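Local structure of cytochrome P450 (Picrophilus torridus, 2RFB) at residues Asp76-Thr81 with Val100-Asn105; Pro119-Trp124 with Asn142-Arg147; Ile232-His237 with Gln256-Leu261. The protein probably acts as a heme-thiolate monooxygenase of the cytochrome P450 family, inserting one oxygen atom from dioxygen into an organic substrate. All blocks are in the same frame, centred on the assembly; numbering follows the deposited sequence.

Interaction 1: Asp76-Thr81 with Val100-Asn105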
loop_
_atom_site.group_PDB
_atom_site.type_symbol
_atom_site.label_atom_id
_atom_site.label_comp_id
_atom_site.label_asym_id
_atom_site.label_seq_id
_atom_site.Cartn_x
_atom_site.Cartn_y
_atom_site.Cartn_z
ATOM N N ASP A 76 12.013 5.012 16.060
ATOM C CA ASP A 76 12.810 4.087 16.877
ATOM C C ASP A 76 12.145 2.695 16.982
ATOM O O ASP A 76 12.825 1.645 16.897
ATOM C CB ASP A 76 13.164 4.682 18.244
ATOM C CG ASP A 76 14.124 5.890 18.139
ATOM O OD1 ASP A 76 14.111 6.625 17.138
ATOM O OD2 ASP A 76 14.909 6.130 19.071
ATOM N N PHE A 77 10.824 2.692 17.140
ATOM C CA PHE A 77 10.100 1.444 17.130
ATOM C C PHE A 77 10.297 0.643 15.827
ATOM O O PHE A 77 10.455 -0.591 15.879
ATOM C CB PHE A 77 8.621 1.644 17.443
ATOM C CG PHE A 77 7.824 0.369 17.382
ATOM C CD1 PHE A 77 7.902 -0.573 18.409
ATOM C CD2 PHE A 77 7.031 0.084 16.297
ATOM C CE1 PHE A 77 7.180 -1.790 18.354
ATOM C CE2 PHE A 77 6.312 -1.135 16.242
ATOM C CZ PHE A 77 6.386 -2.056 17.275
ATOM N N ILE A 78 10.313 1.318 14.677
ATOM C CA ILE A 78 10.483 0.612 13.402
ATOM C C ILE A 78 11.912 0.090 13.248
ATOM O O ILE A 78 12.120 -1.053 12.834
ATOM C CB ILE A 78 10.005 1.449 12.187
ATOM C CG1 ILE A 78 8.521 1.785 12.290
ATOM C CG2 ILE A 78 10.265 0.737 10.878
ATOM C CD1 ILE A 78 8.205 2.975 11.505
ATOM N N GLU A 79 12.888 0.896 13.628
ATOM C CA GLU A 79 14.279 0.456 13.718
ATOM C C GLU A 79 14.453 -0.756 14.626
ATOM O O GLU A 79 15.066 -1.735 14.230
ATOM C CB GLU A 79 15.149 1.580 14.268
ATOM C CG GLU A 79 15.885 2.395 13.250
ATOM C CD GLU A 79 16.261 3.791 13.773
ATOM O OE1 GLU A 79 16.724 3.948 14.940
ATOM O OE2 GLU A 79 16.087 4.750 13.000
ATOM N N GLU A 80 13.951 -0.671 15.858
ATOM C CA GLU A 80 13.966 -1.812 16.782
ATOM C C GLU A 80 13.334 -3.027 16.106
ATOM O O GLU A 80 13.946 -4.079 16.034
ATOM C CB GLU A 80 13.230 -1.503 18.113
ATOM C CG GLU A 80 12.991 -2.771 19.015
ATOM C CD GLU A 80 11.992 -2.565 20.188
ATOM O OE1 GLU A 80 12.424 -2.780 21.349
ATOM O OE2 GLU A 80 10.796 -2.204 19.959
ATOM N N THR A 81 12.123 -2.876 15.584
ATOM C CA THR A 81 11.463 -4.017 14.970
ATOM C C THR A 81 12.257 -4.595 13.787
ATOM O O THR A 81 12.494 -5.824 13.688
ATOM C CB THR A 81 10.054 -3.653 14.530
ATOM O OG1 THR A 81 9.352 -3.160 15.665
ATOM C CG2 THR A 81 9.348 -4.857 14.001
ATOM N N VAL A 100 6.842 -9.618 5.298
ATOM C CA VAL A 100 5.452 -9.689 5.812
ATOM C C VAL A 100 5.373 -9.276 7.285
ATOM O O VAL A 100 4.379 -8.722 7.728
ATOM C CB VAL A 100 4.860 -11.134 5.662
ATOM C CG1 VAL A 100 3.740 -11.490 6.735
ATOM C CG2 VAL A 100 4.371 -11.386 4.263
ATOM N N ARG A 101 6.397 -9.570 8.069
ATOM C CA ARG A 101 6.246 -9.416 9.518
ATOM C C ARG A 101 6.426 -7.976 9.979
ATOM O O ARG A 101 5.914 -7.563 11.057
ATOM C CB ARG A 101 7.211 -10.335 10.283
ATOM C CG ARG A 101 7.029 -11.837 10.025
ATOM C CD ARG A 101 7.230 -12.639 11.329
ATOM N NE ARG A 101 8.445 -13.445 11.365
ATOM C CZ ARG A 101 9.140 -13.759 12.474
ATOM N NH1 ARG A 101 8.783 -13.313 13.679
ATOM N NH2 ARG A 101 10.224 -14.510 12.367
ATOM N N LEU A 102 7.185 -7.233 9.190
ATOM C CA LEU A 102 7.575 -5.892 9.558
ATOM C C LEU A 102 6.342 -4.987 9.568
ATOM O O LEU A 102 6.005 -4.446 10.604
ATOM C CB LEU A 102 8.706 -5.359 8.646
ATOM C CG LEU A 102 9.037 -3.861 8.786
ATOM C CD1 LEU A 102 9.899 -3.581 10.009
ATOM C CD2 LEU A 102 9.736 -3.332 7.545
ATOM N N PRO A 103 5.656 -4.828 8.428
ATOM C CA PRO A 103 4.466 -3.952 8.346
ATOM C C PRO A 103 3.345 -4.374 9.301
ATOM O O PRO A 103 2.647 -3.521 9.844
ATOM C CB PRO A 103 4.026 -4.103 6.890
ATOM C CG PRO A 103 4.573 -5.503 6.489
ATOM C CD PRO A 103 5.952 -5.436 7.117
ATOM N N VAL A 104 3.203 -5.665 9.580
ATOM C CA VAL A 104 2.179 -6.078 10.515
ATOM C C VAL A 104 2.492 -5.730 11.964
ATOM O O VAL A 104 1.586 -5.522 12.743
ATOM C CB VAL A 104 1.745 -7.593 10.324
ATOM C CG1 VAL A 104 2.778 -8.562 10.808
ATOM C CG2 VAL A 104 0.427 -7.856 11.032
ATOM N N ASN A 105 3.767 -5.696 12.351
ATOM C CA ASN A 105 4.144 -5.217 13.702
ATOM C C ASN A 105 3.931 -3.719 13.838
ATOM O O ASN A 105 3.431 -3.247 14.846
ATOM C CB ASN A 105 5.585 -5.534 13.993
ATOM C CG ASN A 105 5.767 -6.912 14.652
ATOM O OD1 ASN A 105 5.576 -7.058 15.856
ATOM N ND2 ASN A 105 6.163 -7.904 13.875
#
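Thr81 and Asn105 touch across the two helices. The methyl CG2 of Thr81 comes within 3.8 Å of Asn105 CB, and the two side chains cross obliquely. The threonine torsion (chi1 -56°) puts OG1 beside its own backbone N. CG2 then stands anti to that N and carries the contact. Thr81 OG1 bonds back to Phe77 O at 2.8 Å, within its own helix. Phe77 O also takes the backbone N of Thr81, and the two donors come from opposite faces of the carbonyl plane. Thr81 OG1 also sits over one face of the Phe77 ring, toward its rim. The edge of the Phe77 ring, through CE2, lies 3.8 Å from Asn105 O, which is in the ring plane. The amide of Asn105 turns back too: ND2 donates to Arg101 O at 2.8 Å, from above the carbonyl plane. Leu102 CD1 lies 4.2 Å from Thr81 CG2 and 4.4 Å from Ile78 CG2. No hydrogen bond crosses between the segments. Ile78 also packs on helix 298-315, and Leu102 on helix 175-206. The roughly antiparallel pair (145°) is the D-E part of the four-helix bundle of the P450 fold.

Interaction 2: Pro119-Trp124 with Asn142-Arg147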
loop_
_atom_site.group_PDB
_atom_site.type_symbol
_atom_site.label_atom_id
_atom_site.label_comp_id
_atom_site.label_asym_id
_atom_site.label_seq_id
_atom_site.Cartn_x
_atom_site.Cartn_y
_atom_site.Cartn_z
ATOM N N PRO A 119 -0.213 -12.060 19.161
ATOM C CA PRO A 119 -0.291 -13.303 18.360
ATOM C C PRO A 119 -1.595 -13.461 17.546
ATOM O O PRO A 119 -1.545 -13.841 16.363
ATOM C CB PRO A 119 -0.132 -14.435 19.409
ATOM C CG PRO A 119 0.497 -13.791 20.605
ATOM C CD PRO A 119 0.064 -12.343 20.594
ATOM N N LEU A 120 -2.732 -13.157 18.150
ATOM C CA LEU A 120 -4.005 -13.311 17.479
ATOM C C LEU A 120 -4.184 -12.248 16.393
ATOM O O LEU A 120 -4.665 -12.553 15.286
ATOM C CB LEU A 120 -5.143 -13.250 18.481
ATOM C CG LEU A 120 -6.548 -13.256 17.892
ATOM C CD1 LEU A 120 -6.848 -14.626 17.287
ATOM C CD2 LEU A 120 -7.574 -12.874 18.958
ATOM N N PHE A 121 -3.777 -11.012 16.695
ATOM C CA PHE A 121 -3.821 -9.966 15.685
ATOM C C PHE A 121 -3.040 -10.344 14.421
ATOM O O PHE A 121 -3.482 -10.093 13.315
ATOM C CB PHE A 121 -3.371 -8.609 16.247
ATOM C CG PHE A 121 -3.358 -7.505 15.223
ATOM C CD1 PHE A 121 -4.529 -6.853 14.882
ATOM C CD2 PHE A 121 -2.166 -7.119 14.614
ATOM C CE1 PHE A 121 -4.550 -5.822 13.932
ATOM C CE2 PHE A 121 -2.159 -6.084 13.672
ATOM C CZ PHE A 121 -3.351 -5.435 13.328
ATOM N N LYS A 122 -1.896 -10.975 14.596
ATOM C CA LYS A 122 -1.093 -11.354 13.443
ATOM C C LYS A 122 -1.760 -12.483 12.633
ATOM O O LYS A 122 -1.735 -12.466 11.400
ATOM C CB LYS A 122 0.320 -11.758 13.883
ATOM C CG LYS A 122 1.219 -10.618 14.413
ATOM C CD LYS A 122 2.241 -11.269 15.385
ATOM C CE LYS A 122 3.544 -10.467 15.631
ATOM N NZ LYS A 122 4.631 -11.370 16.254
ATOM N N LEU A 123 -2.378 -13.443 13.307
ATOM C CA LEU A 123 -3.123 -14.493 12.608
ATOM C C LEU A 123 -4.307 -13.872 11.844
ATOM O O LEU A 123 -4.459 -14.064 10.640
ATOM C CB LEU A 123 -3.579 -15.566 13.592
ATOM C CG LEU A 123 -3.865 -16.984 13.086
ATOM C CD1 LEU A 123 -2.617 -17.689 12.568
ATOM C CD2 LEU A 123 -4.488 -17.808 14.218
ATOM N N TRP A 124 -5.104 -13.067 12.526
ATOM C CA TRP A 124 -6.206 -12.387 11.893
ATOM C C TRP A 124 -5.723 -11.542 10.738
ATOM O O TRP A 124 -6.241 -11.633 9.621
ATOM C CB TRP A 124 -6.915 -11.520 12.922
ATOM C CG TRP A 124 -8.133 -10.831 12.446
ATOM C CD1 TRP A 124 -9.325 -11.397 12.110
ATOM C CD2 TRP A 124 -8.303 -9.421 12.287
ATOM N NE1 TRP A 124 -10.232 -10.428 11.751
ATOM C CE2 TRP A 124 -9.633 -9.205 11.867
ATOM C CE3 TRP A 124 -7.466 -8.319 12.486
ATOM C CZ2 TRP A 124 -10.140 -7.942 11.627
ATOM C CZ3 TRP A 124 -7.968 -7.086 12.266
ATOM C CH2 TRP A 124 -9.297 -6.891 11.826
ATOM N N ASN A 142 -13.695 -14.336 14.626
ATOM C CA ASN A 142 -14.686 -14.099 15.642
ATOM C C ASN A 142 -13.967 -13.766 16.921
ATOM O O ASN A 142 -14.416 -12.924 17.696
ATOM C CB ASN A 142 -15.604 -15.304 15.836
ATOM C CG ASN A 142 -16.749 -15.326 14.861
ATOM O OD1 ASN A 142 -17.343 -16.366 14.618
ATOM N ND2 ASN A 142 -17.089 -14.183 14.322
ATOM N N ARG A 143 -12.836 -14.439 17.123
ATOM C CA ARG A 143 -11.985 -14.196 18.247
ATOM C C ARG A 143 -11.388 -12.800 18.186
ATOM O O ARG A 143 -11.435 -12.097 19.189
ATOM C CB ARG A 143 -10.902 -15.244 18.329
ATOM C CG ARG A 143 -10.821 -15.887 19.717
ATOM C CD ARG A 143 -9.899 -17.061 19.731
ATOM N NE ARG A 143 -9.718 -17.530 21.092
ATOM C CZ ARG A 143 -8.678 -17.241 21.871
ATOM N NH1 ARG A 143 -7.684 -16.470 21.441
ATOM N NH2 ARG A 143 -8.646 -17.732 23.101
ATOM N N MET A 144 -10.867 -12.372 17.038
ATOM C CA MET A 144 -10.250 -11.059 16.972
ATOM C C MET A 144 -11.243 -9.916 17.184
ATOM O O MET A 144 -10.925 -8.935 17.840
ATOM C CB MET A 144 -9.519 -10.850 15.650
ATOM C CG MET A 144 -8.572 -9.598 15.633
ATOM S SD MET A 144 -7.432 -9.590 17.059
ATOM C CE MET A 144 -7.650 -7.910 17.623
ATOM N N VAL A 145 -12.439 -10.054 16.615
ATOM C CA VAL A 145 -13.474 -9.033 16.653
ATOM C C VAL A 145 -13.946 -8.906 18.082
ATOM O O VAL A 145 -14.140 -7.827 18.611
ATOM C CB VAL A 145 -14.632 -9.405 15.674
ATOM C CG1 VAL A 145 -15.932 -8.734 16.008
ATOM C CG2 VAL A 145 -14.229 -9.071 14.272
ATOM N N SER A 146 -14.119 -10.032 18.723
ATOM C CA SER A 146 -14.363 -10.010 20.141
ATOM C C SER A 146 -13.306 -9.166 20.907
ATOM O O SER A 146 -13.670 -8.231 21.602
ATOM C CB SER A 146 -14.463 -11.416 20.662
ATOM O OG SER A 146 -14.822 -11.349 22.020
ATOM N N ARG A 147 -12.014 -9.456 20.764
ATOM C CA ARG A 147 -10.983 -8.639 21.429
ATOM C C ARG A 147 -11.071 -7.174 21.018
ATOM O O ARG A 147 -10.942 -6.286 21.853
ATOM C CB ARG A 147 -9.557 -9.149 21.165
ATOM C CG ARG A 147 -9.060 -10.242 22.093
ATOM C CD ARG A 147 -9.123 -9.891 23.603
ATOM N NE ARG A 147 -8.530 -8.582 23.906
ATOM C CZ ARG A 147 -8.805 -7.852 24.991
ATOM N NH1 ARG A 147 -9.671 -8.292 25.922
ATOM N NH2 ARG A 147 -8.204 -6.674 25.151
#
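Met144 reaches across to Leu120 and Trp124, joining helix 118-129 to helix 136-153, the F and G helices of the P450 fold. The segment axes lie 9.7 Å apart at closest approach, and their directions differ by 127°. Met144, with the most surface buried here, has CG anti to the backbone N (chi1 -167°). This puts CG over one face of the Trp124 indole, 3.4 Å from Trp124 CD2. The two side chains cross at about a right angle. Met144 CB makes a CH-pi contact, 3.6 Å from the centroid of the five-membered ring of Trp124. Beyond CG the methionine bends. SD is 5.3 Å from the same Trp124 centroid and oblique to the ring, a Met-aromatic contact. Met144 SD also meets Leu120 CD2, at 3.8 Å. Leu120 CD2 lies 4.1 Å from Arg143 CB as well. Arg147 touches Leu120 CD2 with CG, and its NE makes a salt bridge with Asp117. Trp124 also packs on Met183 and Ile186 of helix 175-206. The methyl CE of Met144 lies at the edge of the Phe121 ring, near its plane, while Met144 SD is 3.9 Å from Phe121 CA.

Interaction 3: Ile232-His237 with Gln256-Leu261. With HEM (protoporphyrin IX containing Fe), chain G.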
loop_
_atom_site.group_PDB
_atom_site.type_symbol
_atom_site.label_atom_id
_atom_site.label_comp_id
_atom_site.label_asym_id
_atom_site.label_seq_id
_atom_site.Cartn_x
_atom_site.Cartn_y
_atom_site.Cartn_z
ATOM N N ILE A 232 1.550 -1.678 -6.630
ATOM C CA ILE A 232 0.214 -1.737 -7.236
ATOM C C ILE A 232 0.264 -1.330 -8.703
ATOM O O ILE A 232 0.641 -0.198 -9.027
ATOM C CB ILE A 232 -0.799 -0.838 -6.456
ATOM C CG1 ILE A 232 -0.898 -1.400 -5.001
ATOM C CG2 ILE A 232 -2.190 -0.811 -7.183
ATOM C CD1 ILE A 232 -1.955 -0.731 -4.171
ATOM N N GLN A 233 -0.121 -2.254 -9.579
ATOM C CA GLN A 233 0.019 -2.043 -11.013
ATOM C C GLN A 233 -1.131 -1.318 -11.659
ATOM O O GLN A 233 -0.934 -0.578 -12.646
ATOM C CB GLN A 233 0.298 -3.379 -11.716
ATOM C CG GLN A 233 1.671 -3.984 -11.370
ATOM C CD GLN A 233 2.804 -3.194 -12.018
ATOM O OE1 GLN A 233 2.942 -3.186 -13.254
ATOM N NE2 GLN A 233 3.599 -2.506 -11.197
ATOM N N PHE A 234 -2.349 -1.561 -11.153
ATOM C CA PHE A 234 -3.539 -0.836 -11.617
ATOM C C PHE A 234 -4.596 -0.707 -10.534
ATOM O O PHE A 234 -4.562 -1.424 -9.541
ATOM C CB PHE A 234 -4.104 -1.421 -12.906
ATOM C CG PHE A 234 -4.648 -2.830 -12.788
ATOM C CD1 PHE A 234 -5.981 -3.058 -12.468
ATOM C CD2 PHE A 234 -3.828 -3.940 -13.048
ATOM C CE1 PHE A 234 -6.522 -4.376 -12.413
ATOM C CE2 PHE A 234 -4.347 -5.218 -12.992
ATOM C CZ PHE A 234 -5.718 -5.441 -12.646
ATOM N N LEU A 235 -5.499 0.269 -10.699
ATOM C CA LEU A 235 -6.636 0.486 -9.808
ATOM C C LEU A 235 -7.848 0.234 -10.683
ATOM O O LEU A 235 -8.093 1.029 -11.579
ATOM C CB LEU A 235 -6.679 1.925 -9.369
ATOM C CG LEU A 235 -5.442 2.293 -8.610
ATOM C CD1 LEU A 235 -5.482 3.800 -8.327
ATOM C CD2 LEU A 235 -5.343 1.454 -7.267
ATOM N N PRO A 236 -8.597 -0.846 -10.435
ATOM C CA PRO A 236 -9.750 -1.155 -11.306
ATOM C C PRO A 236 -11.044 -0.400 -11.018
ATOM O O PRO A 236 -11.966 -0.422 -11.848
ATOM C CB PRO A 236 -9.974 -2.675 -11.086
ATOM C CG PRO A 236 -9.442 -2.972 -9.709
ATOM C CD PRO A 236 -8.410 -1.859 -9.369
ATOM N N HIS A 237 -11.153 0.255 -9.869
ATOM C CA HIS A 237 -12.484 0.746 -9.483
ATOM C C HIS A 237 -12.645 2.254 -9.628
ATOM O O HIS A 237 -12.421 2.985 -8.658
ATOM C CB HIS A 237 -12.829 0.255 -8.061
ATOM C CG HIS A 237 -12.964 -1.241 -7.967
ATOM N ND1 HIS A 237 -13.731 -1.980 -8.856
ATOM C CD2 HIS A 237 -12.394 -2.143 -7.128
ATOM C CE1 HIS A 237 -13.638 -3.265 -8.559
ATOM N NE2 HIS A 237 -12.847 -3.391 -7.507
ATOM N N GLN A 256 -16.852 1.708 -16.395
ATOM C CA GLN A 256 -15.721 1.450 -15.540
ATOM C C GLN A 256 -14.430 1.937 -16.241
ATOM O O GLN A 256 -14.283 1.844 -17.470
ATOM C CB GLN A 256 -15.624 -0.031 -15.222
ATOM C CG GLN A 256 -14.455 -0.345 -14.330
ATOM C CD GLN A 256 -14.390 -1.814 -13.971
ATOM O OE1 GLN A 256 -15.238 -2.607 -14.393
ATOM N NE2 GLN A 256 -13.387 -2.185 -13.194
ATOM N N VAL A 257 -13.521 2.457 -15.438
ATOM C CA VAL A 257 -12.303 3.062 -15.916
ATOM C C VAL A 257 -11.148 2.513 -15.129
ATOM O O VAL A 257 -11.045 2.748 -13.914
ATOM C CB VAL A 257 -12.346 4.563 -15.717
ATOM C CG1 VAL A 257 -11.030 5.156 -16.114
ATOM C CG2 VAL A 257 -13.421 5.163 -16.611
ATOM N N ILE A 258 -10.296 1.741 -15.789
ATOM C CA ILE A 258 -9.155 1.159 -15.091
ATOM C C ILE A 258 -7.867 1.907 -15.484
ATOM O O ILE A 258 -7.556 2.084 -16.654
ATOM C CB ILE A 258 -8.960 -0.343 -15.392
ATOM C CG1 ILE A 258 -10.275 -1.146 -15.306
ATOM C CG2 ILE A 258 -7.858 -0.918 -14.480
ATOM C CD1 ILE A 258 -10.096 -2.728 -15.479
ATOM N N VAL A 259 -7.094 2.248 -14.489
ATOM C CA VAL A 259 -6.014 3.167 -14.580
ATOM C C VAL A 259 -4.732 2.390 -14.169
ATOM O O VAL A 259 -4.707 1.721 -13.104
ATOM C CB VAL A 259 -6.426 4.306 -13.639
ATOM C CG1 VAL A 259 -5.442 4.593 -12.626
ATOM C CG2 VAL A 259 -6.935 5.534 -14.427
ATOM N N TYR A 260 -3.712 2.413 -15.046
ATOM C CA TYR A 260 -2.523 1.611 -14.876
ATOM C C TYR A 260 -1.342 2.408 -14.401
ATOM O O TYR A 260 -0.724 3.072 -15.186
ATOM C CB TYR A 260 -2.179 0.874 -16.152
ATOM C CG TYR A 260 -3.200 -0.190 -16.518
ATOM C CD1 TYR A 260 -4.444 0.159 -16.981
ATOM C CD2 TYR A 260 -2.899 -1.554 -16.406
ATOM C CE1 TYR A 260 -5.372 -0.808 -17.319
ATOM C CE2 TYR A 260 -3.842 -2.551 -16.739
ATOM C CZ TYR A 260 -5.055 -2.171 -17.185
ATOM O OH TYR A 260 -5.993 -3.108 -17.548
ATOM N N LEU A 261 -1.003 2.264 -13.119
ATOM C CA LEU A 261 0.003 3.095 -12.446
ATOM C C LEU A 261 1.402 2.704 -12.883
ATOM O O LEU A 261 2.269 3.558 -13.101
ATOM C CB LEU A 261 -0.066 2.910 -10.906
ATOM C CG LEU A 261 -1.447 3.129 -10.279
ATOM C CD1 LEU A 261 -1.368 2.906 -8.757
ATOM C CD2 LEU A 261 -2.100 4.519 -10.615
HETATM C CHA HEM G . -4.727 4.415 -0.807
HETATM C CHB HEM G . -0.751 2.505 -3.006
HETATM C CHC HEM G . 1.074 1.633 1.516
HETATM C CHD HEM G . -3.127 2.854 3.681
HETATM C C1A HEM G . -3.787 4.007 -1.770
HETATM C C2A HEM G . -3.906 4.212 -3.195
HETATM C C3A HEM G . -2.787 3.671 -3.775
HETATM C C4A HEM G . -1.980 3.166 -2.724
HETATM C CMA HEM G . -2.296 3.549 -5.306
HETATM C CAA HEM G . -5.115 4.929 -3.892
HETATM C CBA HEM G . -6.239 3.940 -4.293
HETATM C CGA HEM G . -7.232 4.782 -5.046
HETATM O O1A HEM G . -6.919 5.963 -5.444
HETATM O O2A HEM G . -8.347 4.264 -5.256
HETATM C C1B HEM G . 0.115 2.121 -1.963
HETATM C C2B HEM G . 1.491 1.701 -2.078
HETATM C C3B HEM G . 1.903 1.476 -0.787
HETATM C C4B HEM G . 0.842 1.752 0.104
HETATM C CMB HEM G . 2.227 1.574 -3.485
HETATM C CAB HEM G . 3.226 0.975 -0.022
HETATM C CBB HEM G . 4.538 1.028 -0.579
HETATM C C1C HEM G . 0.182 1.948 2.601
HETATM C C2C HEM G . 0.317 1.922 4.075
HETATM C C3C HEM G . -0.887 2.258 4.601
HETATM C C4C HEM G . -1.792 2.468 3.542
HETATM C CMC HEM G . 1.555 1.582 5.024
HETATM C CAC HEM G . -1.261 2.425 6.128
HETATM C CBC HEM G . -2.303 1.782 6.688
HETATM C C1D HEM G . -3.944 3.403 2.638
HETATM C C2D HEM G . -5.281 3.927 2.801
HETATM C C3D HEM G . -5.727 4.364 1.394
HETATM C C4D HEM G . -4.630 4.100 0.554
HETATM C CMD HEM G . -6.153 4.000 4.096
HETATM C CAD HEM G . -7.052 5.001 0.852
HETATM C CBD HEM G . -6.963 6.526 1.083
HETATM C CGD HEM G . -8.210 7.197 0.605
HETATM O O1D HEM G . -8.992 6.535 -0.150
HETATM O O2D HEM G . -8.437 8.388 0.976
HETATM N NA HEM G . -2.572 3.369 -1.502
HETATM N NB HEM G . -0.253 2.170 -0.584
HETATM N NC HEM G . -1.143 2.306 2.349
HETATM N ND HEM G . -3.585 3.520 1.274
HETATM FE FE HEM G . -1.854 3.041 0.462
#
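Segments 232-237 and 256-261 run nearly antiparallel, their directions 163° apart, and meet in a single beta bridge, the hydrogen-bonded pair Leu235-Val259. Leu235 N gives a straight bond to Val259 O at 2.9 Å, nearly along the C=O axis. The return bond from Val259 N to Leu235 O is weak. A further weak bond joins Leu261 N to Gln233 O where a short helix begins, with Tyr260 at its N-cap position. At the other end Gln256 reaches over with an extended chain, CG anti to the backbone N. Its NE2 donates to Pro236 O at 2.6 Å, tilted 32° from the carbonyl plane. Phe234 takes the crowded position, CG between the backbone N and the carbonyl carbon (chi1 65°). The ring lies beside Ile258, with Phe234 CD1 3.5 Å from Ile258 CG2. Phe234 CB stands over the face of Tyr260, 4.0 Å from the ring centroid, while the two rings themselves meet obliquely. Tyr260 OH bonds to His14. The bridge lies at strand 256-259, an outermost strand of the sheet it forms with 7-9 and 12-15. Segment 232-237 belongs to the stretch after the K helix that lines the heme pocket in P450s. Leu235 and Leu261 face that pocket and cross each other, Leu235 CG lying 4.1 Å from Leu261 CD1. Leu261 CD1 touches heme CMA at 3.6 Å. Ile232 CD1 lies 3.6 Å from the heme meso carbon CHB, and Leu235 CD1 is 3.8 Å from CGA of a heme propionate.

Interactions 1 and 2 are neighbours, their centres about 19 Å apart. They touch where Val104 O meets Phe121 CE2 at 3.9 Å and where Asn105 packs on Lys122. Helices 101-111 and 118-129 follow each other in the chain and pack together there. Both contacts stand back from the heme: the side chains of Ile78 and Phe121 are about 9 and 10 Å from it. Interaction 3 differs, because its Ile232, Leu235 and Leu261 touch the cofactor directly. It lies on the opposite side of the chain's centre from interaction 1. Its centre is about 29 Å from that of interaction 1 and about 32 Å from that of interaction 2.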